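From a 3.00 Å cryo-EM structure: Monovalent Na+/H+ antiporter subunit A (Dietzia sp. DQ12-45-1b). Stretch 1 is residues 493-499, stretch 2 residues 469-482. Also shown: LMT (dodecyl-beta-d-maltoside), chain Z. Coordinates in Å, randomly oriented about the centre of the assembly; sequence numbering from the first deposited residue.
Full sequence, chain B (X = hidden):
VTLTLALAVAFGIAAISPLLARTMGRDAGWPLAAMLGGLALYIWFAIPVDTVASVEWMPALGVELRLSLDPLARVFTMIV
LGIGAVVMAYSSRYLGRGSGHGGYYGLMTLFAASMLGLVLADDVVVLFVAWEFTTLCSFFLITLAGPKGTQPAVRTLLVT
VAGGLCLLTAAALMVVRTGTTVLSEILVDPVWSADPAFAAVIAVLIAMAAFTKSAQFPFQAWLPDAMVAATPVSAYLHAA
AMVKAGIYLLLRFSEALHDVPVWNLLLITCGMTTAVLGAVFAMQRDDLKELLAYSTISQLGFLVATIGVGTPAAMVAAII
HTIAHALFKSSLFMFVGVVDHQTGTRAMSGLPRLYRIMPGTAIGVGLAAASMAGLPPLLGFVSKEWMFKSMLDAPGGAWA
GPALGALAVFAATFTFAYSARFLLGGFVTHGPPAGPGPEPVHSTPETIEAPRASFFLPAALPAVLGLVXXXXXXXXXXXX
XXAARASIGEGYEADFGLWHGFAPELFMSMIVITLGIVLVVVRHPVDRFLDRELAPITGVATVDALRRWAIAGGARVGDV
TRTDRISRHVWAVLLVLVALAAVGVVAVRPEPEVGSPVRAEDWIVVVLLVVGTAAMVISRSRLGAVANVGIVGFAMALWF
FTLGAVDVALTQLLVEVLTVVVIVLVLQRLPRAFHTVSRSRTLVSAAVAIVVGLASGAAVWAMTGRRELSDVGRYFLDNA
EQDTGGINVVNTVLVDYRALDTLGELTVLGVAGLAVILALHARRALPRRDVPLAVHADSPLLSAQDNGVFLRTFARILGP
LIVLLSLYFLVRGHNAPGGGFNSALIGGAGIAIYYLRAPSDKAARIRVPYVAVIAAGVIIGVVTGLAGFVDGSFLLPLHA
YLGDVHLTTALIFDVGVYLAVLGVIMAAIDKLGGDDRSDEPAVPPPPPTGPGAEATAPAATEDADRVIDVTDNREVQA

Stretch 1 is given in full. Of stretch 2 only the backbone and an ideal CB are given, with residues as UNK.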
# COMPACT_ATOMS: atom_id res chain seq x y z
N GLU B 493 55.91 -12.79 29.84
CA GLU B 493 56.18 -12.82 31.27
C GLU B 493 56.05 -11.41 31.84
O GLU B 493 56.91 -10.55 31.59
CB GLU B 493 57.57 -13.39 31.54
CG GLU B 493 57.94 -13.53 33.01
CD GLU B 493 59.30 -14.15 33.23
OE1 GLU B 493 59.99 -14.44 32.23
OE2 GLU B 493 59.68 -14.35 34.40
N ALA B 494 54.99 -11.17 32.60
CA ALA B 494 54.66 -9.83 33.08
C ALA B 494 55.08 -9.65 34.53
O ALA B 494 55.04 -10.59 35.33
CB ALA B 494 53.16 -9.57 32.94
N ASP B 495 55.48 -8.42 34.86
CA ASP B 495 55.80 -8.07 36.24
C ASP B 495 55.53 -6.59 36.44
O ASP B 495 56.00 -5.76 35.65
CB ASP B 495 57.26 -8.41 36.58
CG ASP B 495 58.24 -7.74 35.65
OD1 ASP B 495 57.94 -7.61 34.45
OD2 ASP B 495 59.33 -7.34 36.12
N PHE B 496 54.78 -6.26 37.49
CA PHE B 496 54.42 -4.89 37.84
C PHE B 496 55.03 -4.61 39.21
O PHE B 496 54.40 -4.88 40.23
CB PHE B 496 52.91 -4.70 37.84
CG PHE B 496 52.21 -5.34 36.68
CD1 PHE B 496 52.64 -5.12 35.38
CD2 PHE B 496 51.12 -6.17 36.88
CE1 PHE B 496 52.00 -5.72 34.32
CE2 PHE B 496 50.47 -6.76 35.82
CZ PHE B 496 50.91 -6.53 34.53
N GLY B 497 56.24 -4.07 39.23
CA GLY B 497 56.95 -3.95 40.49
C GLY B 497 57.64 -2.63 40.75
O GLY B 497 58.28 -2.47 41.79
N LEU B 498 57.53 -1.67 39.82
CA LEU B 498 58.16 -0.36 39.97
C LEU B 498 59.67 -0.47 40.12
O LEU B 498 60.29 0.33 40.82
CB LEU B 498 57.57 0.42 41.14
CG LEU B 498 56.19 1.06 41.03
CD1 LEU B 498 55.09 0.02 41.06
CD2 LEU B 498 56.00 2.05 42.16
N TRP B 499 60.27 -1.48 39.48
CA TRP B 499 61.70 -1.71 39.63
C TRP B 499 62.49 -0.49 39.17
O TRP B 499 62.13 0.18 38.20
CB TRP B 499 62.12 -2.94 38.83
CG TRP B 499 62.14 -2.73 37.34
CD1 TRP B 499 63.19 -2.28 36.59
CD2 TRP B 499 61.07 -2.96 36.43
NE1 TRP B 499 62.83 -2.21 35.27
CE2 TRP B 499 61.53 -2.62 35.14
CE3 TRP B 499 59.75 -3.41 36.57
CZ2 TRP B 499 60.73 -2.73 34.01
CZ3 TRP B 499 58.96 -3.52 35.44
CH2 TRP B 499 59.45 -3.18 34.18
N UNK B 469 47.35 -1.67 44.76
CA UNK B 469 47.75 -2.47 43.61
C UNK B 469 48.99 -1.92 42.93
O UNK B 469 49.69 -2.69 42.26
CB UNK B 469 46.60 -2.55 42.60
N UNK B 470 49.28 -0.63 43.08
CA UNK B 470 50.55 -0.11 42.61
C UNK B 470 51.70 -0.55 43.49
O UNK B 470 52.77 -0.92 42.99
CB UNK B 470 50.50 1.42 42.54
N UNK B 471 51.50 -0.52 44.81
CA UNK B 471 52.56 -0.96 45.72
C UNK B 471 52.72 -2.47 45.67
O UNK B 471 53.79 -2.99 45.32
CB UNK B 471 52.26 -0.51 47.15
N UNK B 472 51.67 -3.21 46.02
CA UNK B 472 51.68 -4.67 45.93
C UNK B 472 51.24 -5.11 44.54
O UNK B 472 50.21 -5.76 44.34
CB UNK B 472 50.77 -5.29 47.00
N UNK B 473 52.04 -4.73 43.55
CA UNK B 473 51.74 -5.06 42.17
C UNK B 473 51.86 -6.53 41.85
O UNK B 473 51.40 -6.96 40.78
CB UNK B 473 52.66 -4.27 41.24
N UNK B 474 52.46 -7.32 42.74
CA UNK B 474 52.70 -8.73 42.49
C UNK B 474 51.42 -9.57 42.49
O UNK B 474 51.51 -10.79 42.34
CB UNK B 474 53.67 -9.27 43.54
N UNK B 475 50.25 -8.96 42.67
CA UNK B 475 49.00 -9.70 42.69
C UNK B 475 48.31 -9.77 41.33
O UNK B 475 47.30 -10.48 41.20
CB UNK B 475 48.05 -9.07 43.71
N UNK B 476 48.80 -9.05 40.33
CA UNK B 476 48.09 -8.92 39.07
C UNK B 476 48.76 -9.60 37.88
O UNK B 476 48.11 -9.76 36.85
CB UNK B 476 47.91 -7.43 38.75
N UNK B 477 50.03 -10.00 37.99
CA UNK B 477 50.68 -10.62 36.84
C UNK B 477 50.05 -11.94 36.43
O UNK B 477 49.87 -12.15 35.22
CB UNK B 477 52.16 -10.84 37.14
N UNK B 478 49.69 -12.87 37.34
CA UNK B 478 49.05 -14.11 36.88
C UNK B 478 47.82 -13.84 36.03
O UNK B 478 47.75 -14.27 34.87
CB UNK B 478 48.66 -14.98 38.08
N UNK B 479 46.86 -13.09 36.58
CA UNK B 479 45.61 -12.84 35.86
C UNK B 479 45.85 -12.05 34.59
O UNK B 479 45.29 -12.37 33.54
CB UNK B 479 44.62 -12.09 36.75
N UNK B 480 46.69 -11.02 34.65
CA UNK B 480 46.88 -10.14 33.50
C UNK B 480 47.61 -10.87 32.38
O UNK B 480 47.22 -10.79 31.21
CB UNK B 480 47.65 -8.88 33.91
N UNK B 481 48.69 -11.59 32.71
CA UNK B 481 49.42 -12.34 31.70
C UNK B 481 48.57 -13.45 31.11
O UNK B 481 48.65 -13.73 29.91
CB UNK B 481 50.70 -12.92 32.30
N UNK B 482 47.73 -14.10 31.93
CA UNK B 482 46.85 -15.12 31.39
C UNK B 482 45.77 -14.51 30.51
O UNK B 482 45.31 -15.15 29.56
CB UNK B 482 46.21 -15.93 32.52
C1B LMT Z . 47.76 -17.16 43.81
C2B LMT Z . 47.41 -18.11 44.97
C3B LMT Z . 48.25 -17.78 46.21
C4B LMT Z . 48.35 -16.26 46.43
C5B LMT Z . 48.95 -15.62 45.16
C6B LMT Z . 50.36 -15.11 45.45
O1B LMT Z . 46.71 -16.25 43.65
O2B LMT Z . 46.08 -17.94 45.24
O3B LMT Z . 49.49 -18.38 46.16
O4' LMT Z . 47.10 -15.72 46.67
O5B LMT Z . 48.96 -16.49 44.05
O6B LMT Z . 50.86 -14.46 44.36
C1' LMT Z . 44.55 -14.22 40.85
C2' LMT Z . 45.07 -15.57 40.33
C3' LMT Z . 45.66 -16.41 41.50
C4' LMT Z . 46.59 -15.58 42.41
C5' LMT Z . 45.85 -14.26 42.69
C6' LMT Z . 46.55 -13.35 43.67
O1' LMT Z . 44.17 -13.41 39.82
O2' LMT Z . 44.01 -16.26 39.79
O3' LMT Z . 46.33 -17.49 41.00
O5' LMT Z . 45.61 -13.57 41.51
O6' LMT Z . 47.81 -13.18 43.16
C1 LMT Z . 43.44 -12.28 40.23
C2 LMT Z . 42.19 -12.25 39.39
C3 LMT Z . 41.46 -10.95 39.39
C4 LMT Z . 42.44 -9.89 38.93
C5 LMT Z . 42.04 -8.56 39.46
C6 LMT Z . 40.85 -8.00 38.74
C7 LMT Z . 40.83 -6.51 38.91
C8 LMT Z . 39.48 -6.09 39.37
C9 LMT Z . 39.44 -4.72 39.96
C10 LMT Z . 38.01 -4.44 40.33
C11 LMT Z . 37.90 -3.94 41.73
C12 LMT Z . 36.52 -3.44 42.03

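Position 469 is helical (phi/psi -94/-25), and its ideal CB has nothing of stretch 1 within 5.5 Å. Stretch 1 therefore sets no requirement; the residue is Leu-469, out of reach.

At position 470 the CA-to-CB bond points sideways, and the ideal CB lies 5.0 Å from Leu-498 CD1. Small residues would fit without difficulty, and several larger ones are not excluded. The residue is Gly-470, whose backbone makes the contact: its O is 3.2 Å from Leu-498 CD1.

Positions 471 and 472 point their CB atoms away, so this contact leaves both open. Leu-471 brings its end nearer than its CB direction suggests, yet CD2 remains 5.2 Å from Leu-498 CD2; Thr-472 CB stays 7.7 Å from Phe-496 O, and its OG1 is hydrogen-bonded elsewhere in the structure.

Position 473 is the most restrictive. Its CA is 5.1 Å from the CA of Phe-496, and the ideal CB points toward stretch 1, only 2.1 Å from Phe-496 O. That is a clash, so any side chain is excluded with the backbones as placed, although phi/psi of -69/-12 would suit any L-residue. The constraint is thus steric rather than conformational, and the residue is Gly-473. Its CA approaches Phe-496 O at 3.3 Å, with an angle of 138° at the hydrogen, a CA-H...O contact made possible by the missing side chain.

Positions 474 and 475 continue a 3-10 segment with CB atoms directed away, and many residues would serve. Phe-474 presents its ring edge to O6B of the maltoside; Leu-475 accepts a weak hydrogen bond at its O from LMT O6' (3.4 Å).

At position 476 CB points toward stretch 1, 3.9 Å from Phe-496 CD2. An aromatic neighbour favours an apolar side chain, aliphatic or aromatic. Leu-476 supplies its CB at that distance, while its CD2 lies 3.7 Å from LMT C5.

Position 477 is helical (phi/psi -64/-44), with CB sideways and 3.4 Å from Ala-494 O. Stretch 1 offers backbone and a ring here, so a side chain with a flexible methylene portion would suit, polar or apolar. Glu-477 packs its CG 3.3 Å from Ala-494 O and 3.5 Å from Asp-495 CA. With chi1 m and chi2 p, its carboxylate turns back to its own stretch: OE2 accepts a weak hydrogen bond from Leu-476 N (3.0 Å).

Positions 478 and 479 meet nothing of stretch 1. They are Pro-478 and Ala-479, the latter with CB 3.3 Å from LMT O1'.

Position 480 points toward stretch 1, its ideal CB 4.0 Å from Phe-496 CE2, so a modest aliphatic group would suit. Val-480 places CG1 3.7 Å from Phe-496 CZ, at the ring edge.

At position 481 CB points toward stretch 1 and lies 4.2 Å from Ala-494 CB, which favours a small apolar residue without demanding one. Ala-481 makes just that methyl-to-methyl contact.

Position 482 is out of reach; Ala-482 simply continues the helix, its N hydrogen-bonded to Pro-478 O (2.9 Å).

Stretch 2 469-482: LGLTGFLLEPAVAA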
# COMPACT_ATOMS: atom_id res chain seq x y z
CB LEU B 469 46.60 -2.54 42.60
CG LEU B 469 45.47 -3.51 42.94
CD1 LEU B 469 44.49 -3.63 41.79
CD2 LEU B 469 46.04 -4.87 43.30
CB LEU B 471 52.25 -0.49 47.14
CG LEU B 471 52.17 1.02 47.36
CD1 LEU B 471 52.19 1.34 48.84
CD2 LEU B 471 53.30 1.73 46.64
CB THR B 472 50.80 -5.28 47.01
OG1 THR B 472 49.45 -5.36 46.53
CG2 THR B 472 50.83 -4.43 48.27
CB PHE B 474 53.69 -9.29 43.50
CG PHE B 474 53.16 -9.39 44.90
CD1 PHE B 474 53.27 -8.32 45.77
CD2 PHE B 474 52.54 -10.54 45.34
CE1 PHE B 474 52.78 -8.41 47.06
CE2 PHE B 474 52.05 -10.63 46.63
CZ PHE B 474 52.17 -9.56 47.48
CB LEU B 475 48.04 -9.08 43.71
CG LEU B 475 48.48 -9.11 45.17
CD1 LEU B 475 47.52 -8.32 46.03
CD2 LEU B 475 48.59 -10.55 45.65
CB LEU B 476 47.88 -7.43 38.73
CG LEU B 476 46.76 -6.73 39.49
CD1 LEU B 476 46.92 -5.22 39.39
CD2 LEU B 476 45.41 -7.16 38.95
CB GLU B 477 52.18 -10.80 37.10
CG GLU B 477 52.87 -9.55 37.58
CD GLU B 477 52.86 -9.45 39.07
OE1 GLU B 477 53.94 -9.55 39.69
OE2 GLU B 477 51.75 -9.31 39.62
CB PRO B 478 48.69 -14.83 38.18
CG PRO B 478 48.86 -13.82 39.27
CD PRO B 478 49.93 -12.91 38.79
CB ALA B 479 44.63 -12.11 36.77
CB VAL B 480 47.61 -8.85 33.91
CG1 VAL B 480 48.18 -8.15 32.70
CG2 VAL B 480 46.66 -7.93 34.65
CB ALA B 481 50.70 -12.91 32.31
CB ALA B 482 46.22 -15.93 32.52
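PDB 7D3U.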